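PDB 6ZHK: adenosylmethionine-8-amino-7-oxononanoate aminotransferase from Methanocaldococcus jannaschii, which probably transfers the amino group of S-adenosyl-L-methionine to 7-keto-8-aminopelargonic acid, a pyridoxal-phosphate-dependent step of biotin biosynthesis. Local coordinates for residues L113-Y118 and T315-Y320; G253-C258 and K289-P294. All coordinates share one frame; numbering follows the deposited sequence.

Interaction 1: residues L113-Y118 and T315-Y320; sequences LTKVFY and TTDEIY. With MG (magnesium ion), chain C.
Thr114 and Lys115 share one acceptor, Asp317 OD1, approaching from opposite faces of its carboxylate. Thr114 OG1 donates to Asp317 OD1 from 2.7 Å, well above the plane. Lys115 NZ closes a salt bridge to Asp317 OD1 at 2.9 Å on the syn side, tilted 31° out of the plane. In the conformer described, one of two, chi2 (-67°) turns CD toward the Tyr320 ring, which the chain crosses at about a right angle. Lys115 CE lies 3.5 Å above the centre of the Tyr320 ring, a CH-pi contact, with NZ in a longer cation-pi contact. An alanine in place of Asp317 would probably leave Thr114 OG1 without its acceptor and the Lys115 ammonium without this counter-charge. Thr114 N and Lys115 N both donate to Thr315 O, a classic beta bulge, and Thr315 N returns a bond to Lys115 O. Thr316 OG1 N-caps the helix, accepting from Ile319 N at 3.2 Å. Leu113 O binds the magnesium ion at 2.2 Å. Lys115 NZ also bonds Glu19 O of the second subunit, and Tyr320 OH bonds its Arg32. Strand 115-119 borders strand 311-315; Val116 packs on Ala102 and Val106 of helix 96-108, Phe117 and Thr315 on Met132 of helix 122-140.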
ATOM      1  N   LEU A 113      11.109  19.189  -9.396  1.00 13.96           N
ATOM      2  CA  LEU A 113      10.119  18.346  -8.703  1.00 15.02           C
ATOM      3  C   LEU A 113       9.678  19.081  -7.442  1.00 15.38           C
ATOM      4  O   LEU A 113      10.448  19.258  -6.470  1.00 15.74           O
ATOM      5  CB  LEU A 113      10.713  16.971  -8.369  1.00 15.32           C
ATOM      6  CG  LEU A 113      11.213  16.134  -9.560  1.00 15.88           C
ATOM      7  CD1 LEU A 113      12.066  14.935  -9.134  1.00 16.83           C
ATOM      8  CD2 LEU A 113      10.039  15.618 -10.399  1.00 16.39           C
ATOM      9  N   THR A 114       8.398  19.498  -7.491  1.00 17.83           N
ATOM     10  CA  THR A 114       7.864  20.546  -6.645  1.00 16.17           C
ATOM     11  C   THR A 114       6.586  20.107  -5.939  1.00 16.30           C
ATOM     12  O   THR A 114       6.008  20.896  -5.176  1.00 18.22           O
ATOM     13  CB  THR A 114       7.541  21.780  -7.498  1.00 19.71           C
ATOM     14  OG1 THR A 114       6.809  21.330  -8.632  1.00 19.79           O
ATOM     15  CG2 THR A 114       8.794  22.478  -7.993  1.00 21.76           C
ATOM     16  N   LYS A 115       6.089  18.907  -6.224  1.00 12.72           N
ATOM     17  CA  LYS A 115       4.807  18.523  -5.605  1.00 12.24           C
ATOM     18  C   LYS A 115       4.943  17.099  -5.076  1.00 12.50           C
ATOM     19  O   LYS A 115       5.698  16.317  -5.660  1.00 14.94           O
ATOM     20  CB  LYS A 115       3.684  18.549  -6.638  1.00 11.79           C
ATOM     21  CG  LYS A 115       3.333  19.980  -7.128  1.00 10.46           C
ATOM     22  CD  LYS A 115       2.726  20.802  -6.011  0.50  9.09           C
ATOM     23  CE  LYS A 115       2.273  22.188  -6.446  0.50  8.59           C
ATOM     24  NZ  LYS A 115       3.401  23.147  -6.392  0.50  7.40           N
ATOM     25  N   VAL A 116       4.219  16.781  -3.996  1.00 13.76           N
ATOM     26  CA  VAL A 116       4.409  15.517  -3.282  1.00 14.06           C
ATOM     27  C   VAL A 116       3.027  14.887  -3.092  1.00 12.06           C
ATOM     28  O   VAL A 116       2.150  15.557  -2.543  1.00 12.77           O
ATOM     29  CB  VAL A 116       5.056  15.745  -1.876  1.00 13.25           C
ATOM     30  CG1 VAL A 116       4.980  14.472  -1.031  1.00 15.59           C
ATOM     31  CG2 VAL A 116       6.496  16.169  -2.036  1.00 15.68           C
ATOM     32  N   PHE A 117       2.849  13.648  -3.578  1.00 11.85           N
ATOM     33  CA  PHE A 117       1.629  12.901  -3.324  1.00 12.49           C
ATOM     34  C   PHE A 117       2.060  11.664  -2.538  1.00 15.43           C
ATOM     35  O   PHE A 117       2.814  10.830  -3.054  1.00 14.14           O
ATOM     36  CB  PHE A 117       1.008  12.467  -4.675  1.00 12.31           C
ATOM     37  CG  PHE A 117      -0.399  11.971  -4.520  1.00 13.01           C
ATOM     38  CD1 PHE A 117      -0.665  10.740  -3.927  1.00 12.00           C
ATOM     39  CD2 PHE A 117      -1.448  12.776  -4.925  1.00 12.09           C
ATOM     40  CE1 PHE A 117      -1.987  10.336  -3.694  1.00 12.35           C
ATOM     41  CE2 PHE A 117      -2.766  12.365  -4.736  1.00 12.47           C
ATOM     42  CZ  PHE A 117      -3.025  11.180  -4.079  1.00 12.93           C
ATOM     43  N   TYR A 118       1.511  11.472  -1.327  1.00 12.55           N
ATOM     44  CA  TYR A 118       1.990  10.413  -0.454  1.00 13.52           C
ATOM     45  C   TYR A 118       1.195   9.126  -0.636  1.00 14.27           C
ATOM     46  O   TYR A 118       0.036   9.155  -1.001  1.00 13.83           O
ATOM     47  CB  TYR A 118       1.735  10.790   1.008  1.00 13.29           C
ATOM     48  CG  TYR A 118       2.657  11.902   1.524  1.00 14.01           C
ATOM     49  CD1 TYR A 118       4.016  11.659   1.697  1.00 14.85           C
ATOM     50  CD2 TYR A 118       2.151  13.159   1.882  1.00 13.28           C
ATOM     51  CE1 TYR A 118       4.850  12.655   2.216  1.00 14.93           C
ATOM     52  CE2 TYR A 118       2.963  14.146   2.415  1.00 13.74           C
ATOM     53  CZ  TYR A 118       4.319  13.900   2.545  1.00 15.09           C
ATOM     54  OH  TYR A 118       5.169  14.830   3.074  1.00 14.01           O
ATOM     55  N   THR A 315       6.136  15.151  -8.541  1.00 13.88           N
ATOM     56  CA  THR A 315       5.914  15.563  -9.927  1.00 14.69           C
ATOM     57  C   THR A 315       6.281  17.053 -10.098  1.00 14.58           C
ATOM     58  O   THR A 315       6.547  17.778  -9.114  1.00 12.95           O
ATOM     59  CB  THR A 315       4.451  15.371 -10.384  1.00 15.18           C
ATOM     60  OG1 THR A 315       3.686  16.426  -9.807  1.00 16.77           O
ATOM     61  CG2 THR A 315       3.802  14.107  -9.862  1.00 16.77           C
ATOM     62  N   THR A 316       6.304  17.454 -11.366  1.00 16.85           N
ATOM     63  CA  THR A 316       6.495  18.811 -11.843  1.00 15.93           C
ATOM     64  C   THR A 316       5.192  19.566 -11.652  1.00 17.10           C
ATOM     65  O   THR A 316       4.150  18.941 -11.472  1.00 16.28           O
ATOM     66  CB  THR A 316       6.873  18.815 -13.324  1.00 16.47           C
ATOM     67  OG1 THR A 316       5.763  18.212 -14.009  1.00 16.61           O
ATOM     68  CG2 THR A 316       8.167  18.064 -13.560  1.00 15.75           C
ATOM     69  N   ASP A 317       5.270  20.901 -11.626  1.00 16.16           N
ATOM     70  CA  ASP A 317       4.029  21.659 -11.579  1.00 18.14           C
ATOM     71  C   ASP A 317       3.233  21.459 -12.875  1.00 18.46           C
ATOM     72  O   ASP A 317       1.998  21.601 -12.866  1.00 17.21           O
ATOM     73  CB  ASP A 317       4.286  23.161 -11.396  1.00 18.36           C
ATOM     74  CG  ASP A 317       4.657  23.535  -9.962  1.00 24.05           C
ATOM     75  OD1 ASP A 317       4.509  22.701  -9.046  1.00 19.66           O
ATOM     76  OD2 ASP A 317       5.055  24.693  -9.797  1.00 27.30           O
ATOM     77  N   GLU A 318       3.956  21.179 -13.973  1.00 17.02           N
ATOM     78  CA  GLU A 318       3.288  21.015 -15.263  1.00 20.95           C
ATOM     79  C   GLU A 318       2.253  19.883 -15.154  1.00 21.78           C
ATOM     80  O   GLU A 318       1.108  20.015 -15.559  1.00 16.87           O
ATOM     81  CB  GLU A 318       4.315  20.777 -16.375  1.00 22.06           C
ATOM     82  CG  GLU A 318       3.730  20.264 -17.701  1.00 29.04           C
ATOM     83  CD  GLU A 318       2.723  21.076 -18.527  1.00 36.90           C
ATOM     84  OE1 GLU A 318       2.655  22.332 -18.316  1.00 41.65           O
ATOM     85  OE2 GLU A 318       1.968  20.462 -19.400  1.00 34.60           O
ATOM     86  N   ILE A 319       2.659  18.798 -14.525  1.00 14.96           N
ATOM     87  CA  ILE A 319       1.746  17.670 -14.411  1.00 15.88           C
ATOM     88  C   ILE A 319       0.596  18.025 -13.471  1.00 15.37           C
ATOM     89  O   ILE A 319      -0.564  17.816 -13.810  1.00 17.03           O
ATOM     90  CB  ILE A 319       2.504  16.408 -13.988  1.00 13.43           C
ATOM     91  CG1 ILE A 319       3.409  15.915 -15.131  1.00 14.83           C
ATOM     92  CG2 ILE A 319       1.535  15.315 -13.449  1.00 12.73           C
ATOM     93  CD1 ILE A 319       2.731  15.602 -16.435  0.50 18.79           C
ATOM     94  N   TYR A 320       0.936  18.551 -12.290  1.00 13.77           N
ATOM     95  CA  TYR A 320      -0.021  18.887 -11.262  1.00 14.18           C
ATOM     96  C   TYR A 320      -1.082  19.856 -11.826  1.00 16.76           C
ATOM     97  O   TYR A 320      -2.276  19.778 -11.525  1.00 13.35           O
ATOM     98  CB  TYR A 320       0.777  19.504 -10.101  1.00 15.36           C
ATOM     99  CG  TYR A 320       0.015  20.203  -8.994  1.00 16.99           C
ATOM    100  CD1 TYR A 320      -0.425  21.523  -9.129  1.00 16.91           C
ATOM    101  CD2 TYR A 320      -0.196  19.568  -7.761  1.00 17.37           C
ATOM    102  CE1 TYR A 320      -1.094  22.175  -8.087  1.00 17.69           C
ATOM    103  CE2 TYR A 320      -0.819  20.219  -6.701  1.00 16.64           C
ATOM    104  CZ  TYR A 320      -1.263  21.527  -6.869  1.00 18.52           C
ATOM    105  OH  TYR A 320      -1.819  22.176  -5.822  1.00 16.88           O
TER
HETATM  106 MG    MG C 501      12.518  19.271  -5.719  1.00 18.03          MG
HETATM  107  O   HOH W   1      12.424  21.393  -5.774  1.00 16.41           O

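Interaction 2: residues G253-C258 and K289-P294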
ATOM      1  N   GLY A 253      20.091   9.484 -21.849  1.00 17.89           N
ATOM      2  CA  GLY A 253      19.640   9.468 -23.237  1.00 17.79           C
ATOM      3  C   GLY A 253      18.141   9.176 -23.325  1.00 16.44           C
ATOM      4  O   GLY A 253      17.424   9.736 -24.166  1.00 15.59           O
ATOM      5  N   VAL A 254      17.633   8.315 -22.434  1.00 18.95           N
ATOM      6  CA  VAL A 254      16.188   8.067 -22.448  1.00 16.72           C
ATOM      7  C   VAL A 254      15.437   9.341 -22.049  1.00 15.33           C
ATOM      8  O   VAL A 254      14.485   9.757 -22.692  1.00 17.43           O
ATOM      9  CB  VAL A 254      15.821   6.882 -21.533  1.00 16.65           C
ATOM     10  CG1 VAL A 254      14.313   6.818 -21.315  1.00 16.21           C
ATOM     11  CG2 VAL A 254      16.372   5.557 -22.036  1.00 20.58           C
ATOM     12  N   ALA A 255      15.862   9.976 -20.973  1.00 14.97           N
ATOM     13  CA  ALA A 255      15.229  11.218 -20.564  1.00 16.75           C
ATOM     14  C   ALA A 255      15.235  12.237 -21.697  1.00 17.27           C
ATOM     15  O   ALA A 255      14.271  12.973 -21.891  1.00 17.09           O
ATOM     16  CB  ALA A 255      15.920  11.741 -19.321  1.00 17.18           C
ATOM     17  N   LYS A 256      16.353  12.333 -22.425  1.00 20.09           N
ATOM     18  CA  LYS A 256      16.411  13.358 -23.454  1.00 18.03           C
ATOM     19  C   LYS A 256      15.407  12.984 -24.542  1.00 17.01           C
ATOM     20  O   LYS A 256      14.713  13.852 -25.061  1.00 18.96           O
ATOM     21  CB  LYS A 256      17.835  13.412 -24.016  1.00 18.93           C
ATOM     22  CG  LYS A 256      18.070  14.288 -25.247  1.00 26.38           C
ATOM     23  CD  LYS A 256      19.572  14.261 -25.561  1.00 25.66           C
ATOM     24  CE  LYS A 256      20.116  15.335 -26.494  1.00 33.33           C
ATOM     25  NZ  LYS A 256      19.758  15.055 -27.894  1.00 32.68           N
ATOM     26  N   ALA A 257      15.328  11.691 -24.873  1.00 17.89           N
ATOM     27  CA  ALA A 257      14.388  11.208 -25.874  1.00 20.58           C
ATOM     28  C   ALA A 257      12.943  11.464 -25.430  1.00 18.03           C
ATOM     29  O   ALA A 257      12.117  11.864 -26.256  1.00 15.37           O
ATOM     30  CB  ALA A 257      14.648   9.748 -26.147  1.00 17.56           C
ATOM     31  N   CYS A 258      12.642  11.261 -24.131  1.00 18.25           N
ATOM     32  CA  CYS A 258      11.306  11.596 -23.629  1.00 17.99           C
ATOM     33  C   CYS A 258      11.000  13.089 -23.784  1.00 19.88           C
ATOM     34  O   CYS A 258       9.920  13.497 -24.219  1.00 20.15           O
ATOM     35  CB  CYS A 258      11.153  11.182 -22.176  1.00 19.08           C
ATOM     36  SG  CYS A 258      11.162   9.385 -21.980  1.00 18.93           S
ATOM     37  N   LYS A 289      19.080  16.940 -14.304  1.00 24.35           N
ATOM     38  CA  LYS A 289      18.588  18.216 -13.792  1.00 23.84           C
ATOM     39  C   LYS A 289      18.387  19.252 -14.904  1.00 23.26           C
ATOM     40  O   LYS A 289      17.400  19.999 -14.923  1.00 23.24           O
ATOM     41  CB  LYS A 289      19.527  18.818 -12.742  1.00 27.21           C
ATOM     42  CG  LYS A 289      19.537  18.113 -11.399  1.00 27.19           C
ATOM     43  CD  LYS A 289      20.411  18.954 -10.453  1.00 31.07           C
ATOM     44  CE  LYS A 289      20.707  18.218  -9.169  1.00 38.92           C
ATOM     45  NZ  LYS A 289      21.199  19.174  -8.145  1.00 43.82           N
ATOM     46  N   LYS A 290      19.322  19.304 -15.847  1.00 25.27           N
ATOM     47  CA  LYS A 290      19.241  20.284 -16.926  1.00 26.57           C
ATOM     48  C   LYS A 290      18.045  19.993 -17.855  1.00 27.38           C
ATOM     49  O   LYS A 290      17.392  20.921 -18.323  1.00 26.16           O
ATOM     50  CB  LYS A 290      20.597  20.369 -17.648  1.00 28.54           C
ATOM     51  CG  LYS A 290      20.902  21.732 -18.270  1.00 41.77           C
ATOM     52  CD  LYS A 290      19.860  22.316 -19.246  1.00 41.35           C
ATOM     53  CE  LYS A 290      19.606  23.819 -19.138  1.00 45.57           C
ATOM     54  NZ  LYS A 290      20.593  24.541 -18.290  1.00 39.56           N
ATOM     55  N   LEU A 291      17.703  18.709 -18.050  1.00 22.12           N
ATOM     56  CA  LEU A 291      16.609  18.224 -18.871  1.00 23.02           C
ATOM     57  C   LEU A 291      15.281  18.327 -18.131  1.00 20.28           C
ATOM     58  O   LEU A 291      14.240  18.243 -18.768  1.00 21.46           O
ATOM     59  CB  LEU A 291      16.840  16.751 -19.250  1.00 21.48           C
ATOM     60  CG  LEU A 291      17.988  16.494 -20.240  1.00 25.85           C
ATOM     61  CD1 LEU A 291      18.302  15.005 -20.328  1.00 24.06           C
ATOM     62  CD2 LEU A 291      17.627  17.028 -21.615  1.00 24.38           C
ATOM     63  N   GLU A 292      15.343  18.638 -16.835  1.00 19.88           N
ATOM     64  CA  GLU A 292      14.159  18.649 -15.988  1.00 21.04           C
ATOM     65  C   GLU A 292      13.490  17.279 -16.091  1.00 17.25           C
ATOM     66  O   GLU A 292      12.276  17.210 -16.209  1.00 19.08           O
ATOM     67  CB  GLU A 292      13.238  19.854 -16.272  1.00 25.02           C
ATOM     68  CG  GLU A 292      13.924  21.158 -15.858  1.00 26.97           C
ATOM     69  CD  GLU A 292      13.252  22.448 -16.273  1.00 31.21           C
ATOM     70  OE1 GLU A 292      12.024  22.489 -16.278  1.00 34.48           O
ATOM     71  OE2 GLU A 292      13.987  23.418 -16.546  1.00 41.22           O
ATOM     72  N   LYS A 293      14.303  16.200 -16.039  1.00 15.13           N
ATOM     73  CA  LYS A 293      13.731  14.857 -16.012  1.00 15.71           C
ATOM     74  C   LYS A 293      14.275  14.146 -14.796  1.00 15.94           C
ATOM     75  O   LYS A 293      15.386  14.441 -14.332  1.00 18.42           O
ATOM     76  CB  LYS A 293      14.132  14.105 -17.274  1.00 17.88           C
ATOM     77  CG  LYS A 293      13.509  14.690 -18.530  1.00 19.93           C
ATOM     78  CD  LYS A 293      12.053  14.261 -18.634  1.00 25.60           C
ATOM     79  CE  LYS A 293      11.336  14.866 -19.816  1.00 23.82           C
ATOM     80  NZ  LYS A 293      10.695  16.145 -19.404  1.00 31.60           N
ATOM     81  N   PRO A 294      13.548  13.180 -14.205  1.00 14.29           N
ATOM     82  CA  PRO A 294      12.248  12.727 -14.685  1.00 14.45           C
ATOM     83  C   PRO A 294      11.128  13.702 -14.362  1.00 13.91           C
ATOM     84  O   PRO A 294      11.245  14.498 -13.447  1.00 14.66           O
ATOM     85  CB  PRO A 294      12.016  11.486 -13.811  1.00 15.64           C
ATOM     86  CG  PRO A 294      12.656  11.849 -12.467  1.00 13.48           C
ATOM     87  CD  PRO A 294      13.942  12.553 -12.956  1.00 14.06           C
TER
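Cys258 N donates to Val254 O at 2.8 Å, one of the backbone bonds of the helix whose flank, formed by Ala255, Lys256 and Cys258, meets Leu291 and Lys293. Between the two segments themselves the contact is apolar. Its tightest point is Ala255 CB against Lys293 CB, 3.6 Å apart, a methyl group set against the root of a long side chain. From there Lys293 CG passes 3.9 Å from Ala255 O, and chi2 (-77°) keeps CD near the same oxygen. Lys293 CE goes on to within 4.4 Å of Cys258 CB. The charged end has its partner elsewhere, in a salt bridge from NZ to Asp295. Leu291 presents a single methyl, CD1, which lies 3.9 Å from Lys256 N and also touches the CB atoms of Lys256 and Ala255. Lys256 meets the other segment with its CB and backbone; its amine pairs with Glu260. The Schellman motif at Glu292, with its positive phi (55°), turns the chain between Leu291 and Lys293, consistent with both facing helix 250-261. Glu292 N bonds back to Lys289 O at 3.1 Å. The contact thus joins the end of helix 286-291 to helix 250-261 on one side of the central sheet, where Ala255, Cys258 and Lys293 all pack on Phe265 of strand 265-268, and Val254 packs on helix 211-224.

The centres of interactions 1 and 2 lie 16 Å apart, and the two touch where Leu113 CD2 packs 3.5 Å from Pro294 O. His112 adds a second tie: its NE2 bonds to the same Pro294 O, while its side chain packs on Thr316. Both lie at the seven-stranded sheet of this fold-type I aminotransferase, interaction 1 at the antiparallel pair 115-119 and 311-315 and interaction 2 on helices packed against strand 265-268. That strand ends at Asp268, predicted to bind the cofactor, about 12 Å from Leu113 between side chains. Leu113 O supplies one ligand of the magnesium ion, alongside Val106, Thr109, Pro110 and a water, whereas the side chain of Lys293 stays about 13 Å away.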